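Local coordinates for protein galectin 2 (Gallus gallus, PDB 2YMZ) that probably binds carbohydrate, as a prototype lectin of the galectin family, at residues Gln66-Lys71 and Glu103-His108. Numbering follows the deposited sequence.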
# COMPACT_ATOMS: atom_id res chain seq x y z
N GLN A 66 -21.04 -10.90 -14.13
CA GLN A 66 -22.25 -10.06 -14.03
C GLN A 66 -22.13 -9.03 -12.89
O GLN A 66 -21.92 -9.43 -11.72
CB GLN A 66 -23.45 -10.93 -13.84
CG GLN A 66 -24.73 -10.17 -13.56
CD GLN A 66 -25.91 -11.09 -13.73
OE1 GLN A 66 -25.85 -12.05 -14.53
NE2 GLN A 66 -26.96 -10.84 -12.96
N GLU A 67 -22.27 -7.73 -13.21
CA GLU A 67 -22.09 -6.68 -12.20
C GLU A 67 -23.31 -6.44 -11.32
O GLU A 67 -24.48 -6.77 -11.69
CB GLU A 67 -21.54 -5.38 -12.89
CG GLU A 67 -22.68 -4.40 -13.33
CD GLU A 67 -23.55 -4.88 -14.43
OE1 GLU A 67 -23.34 -5.99 -15.03
OE2 GLU A 67 -24.47 -4.09 -14.74
N GLN A 68 -23.09 -5.85 -10.13
CA GLN A 68 -24.15 -5.42 -9.25
C GLN A 68 -24.02 -3.94 -9.14
O GLN A 68 -22.91 -3.44 -9.11
CB GLN A 68 -24.04 -6.10 -7.84
CG GLN A 68 -24.36 -7.57 -7.99
CD GLN A 68 -24.48 -8.26 -6.64
OE1 GLN A 68 -24.33 -7.63 -5.58
NE2 GLN A 68 -24.78 -9.57 -6.68
N ARG A 69 -25.16 -3.21 -9.11
CA ARG A 69 -25.13 -1.77 -9.10
C ARG A 69 -25.84 -1.31 -7.82
O ARG A 69 -26.95 -1.76 -7.51
CB ARG A 69 -25.85 -1.21 -10.39
CG ARG A 69 -24.94 -1.46 -11.61
CD ARG A 69 -25.71 -1.34 -12.97
NE ARG A 69 -24.66 -1.44 -14.02
CZ ARG A 69 -23.93 -0.39 -14.37
NH1 ARG A 69 -24.18 0.83 -13.88
NH2 ARG A 69 -22.93 -0.53 -15.22
N ASP A 70 -25.20 -0.41 -7.09
CA ASP A 70 -25.82 0.22 -5.91
C ASP A 70 -25.89 1.73 -6.13
O ASP A 70 -24.88 2.41 -6.33
CB ASP A 70 -25.00 -0.21 -4.65
CG ASP A 70 -25.60 0.29 -3.35
OD1 ASP A 70 -26.31 1.32 -3.30
OD2 ASP A 70 -25.37 -0.38 -2.34
N LYS A 71 -27.13 2.27 -6.08
CA LYS A 71 -27.37 3.66 -6.44
C LYS A 71 -27.21 4.60 -5.23
O LYS A 71 -27.29 5.80 -5.38
CB LYS A 71 -28.75 3.81 -7.07
CG LYS A 71 -28.75 3.19 -8.45
CD LYS A 71 -28.01 4.15 -9.39
CE LYS A 71 -28.50 5.61 -9.30
NZ LYS A 71 -27.84 6.55 -10.26
N GLU A 103 -23.07 -4.97 -0.14
CA GLU A 103 -22.76 -6.36 -0.01
C GLU A 103 -22.50 -7.01 -1.40
O GLU A 103 -23.18 -6.71 -2.38
CB GLU A 103 -23.94 -7.00 0.72
CG GLU A 103 -23.81 -8.44 1.12
CD GLU A 103 -25.01 -8.90 1.97
OE1 GLU A 103 -25.08 -8.52 3.18
OE2 GLU A 103 -25.87 -9.62 1.41
N PHE A 104 -21.50 -7.83 -1.52
CA PHE A 104 -21.20 -8.52 -2.79
C PHE A 104 -20.80 -9.97 -2.53
O PHE A 104 -19.91 -10.25 -1.70
CB PHE A 104 -19.99 -7.85 -3.51
CG PHE A 104 -19.78 -8.33 -4.91
CD1 PHE A 104 -20.75 -8.04 -5.91
CD2 PHE A 104 -18.64 -9.04 -5.28
CE1 PHE A 104 -20.57 -8.45 -7.24
CE2 PHE A 104 -18.46 -9.49 -6.60
CZ PHE A 104 -19.43 -9.20 -7.59
N PRO A 105 -21.41 -10.93 -3.29
CA PRO A 105 -21.13 -12.34 -3.01
C PRO A 105 -19.72 -12.74 -3.34
O PRO A 105 -19.10 -12.25 -4.28
CB PRO A 105 -22.09 -13.09 -3.95
CG PRO A 105 -22.27 -12.14 -5.10
CD PRO A 105 -22.36 -10.79 -4.43
N ASN A 106 -19.19 -13.61 -2.48
CA ASN A 106 -17.92 -14.26 -2.76
C ASN A 106 -18.22 -15.41 -3.67
O ASN A 106 -18.21 -16.59 -3.22
CB ASN A 106 -17.29 -14.80 -1.42
CG ASN A 106 -15.93 -15.41 -1.61
OD1 ASN A 106 -15.36 -15.37 -2.67
ND2 ASN A 106 -15.36 -15.98 -0.51
N ARG A 107 -18.51 -15.08 -4.93
CA ARG A 107 -18.99 -16.02 -5.95
C ARG A 107 -18.11 -17.20 -6.17
O ARG A 107 -18.62 -18.31 -6.39
CB ARG A 107 -19.02 -15.31 -7.32
CG ARG A 107 -20.05 -14.26 -7.37
CD ARG A 107 -19.85 -13.49 -8.66
NE ARG A 107 -21.06 -12.73 -8.75
CZ ARG A 107 -21.22 -11.71 -9.57
NH1 ARG A 107 -20.19 -11.32 -10.30
NH2 ARG A 107 -22.41 -11.10 -9.60
N HIS A 108 -16.79 -16.99 -6.19
CA HIS A 108 -15.92 -18.04 -6.62
C HIS A 108 -15.29 -18.75 -5.42
O HIS A 108 -14.42 -19.59 -5.58
CB HIS A 108 -14.89 -17.49 -7.59
CG HIS A 108 -15.51 -16.63 -8.65
ND1 HIS A 108 -16.28 -17.15 -9.68
CD2 HIS A 108 -15.48 -15.29 -8.85
CE1 HIS A 108 -16.70 -16.16 -10.45
NE2 HIS A 108 -16.24 -15.02 -9.97
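The backbone oxygen of Gln66 is gripped end-on by both terminal nitrogens of Arg107. NH2 of Arg107 donates to Gln66 O at 2.7 Å, and NH1 of Arg107 reaches the same Gln66 O at 2.9 Å. The oxygen lies in the guanidinium plane, but neither bond is straight, the NH2 one having an N-H...O angle of 145°. This joins the edges of the two sheets of the galectin beta-sandwich. Strand 63-70 belongs to one sheet and 101-105, an outermost strand, to the other. Strands 68-70 and 103-105 run antiparallel with axes 9.1 Å apart; the side chain of Gln68 spans them, and Arg107 bridges just beyond their ends. Arg107 reaches across because its chain is extended from CG to NE. NH1 of Arg107 also bonds Ser58 OG, which is also hydrogen-bonded to His108 NE2. These bonds help fix the rotation of the guanidinium, and CZ of Phe104 packs on one of its faces, offset toward the rim. Gln68 lies against the Phe104 ring. Its CG is anti to its own carbonyl carbon (chi1 -70°), and the chain beyond is extended, which carries the amide across to Phe104 and Pro105. CD of Gln68 lies 3.8 Å from CD1 of Phe104, with amide and ring planes 73° apart. At the tip, NE2 of Gln68 meets CD of Pro105 at 3.5 Å.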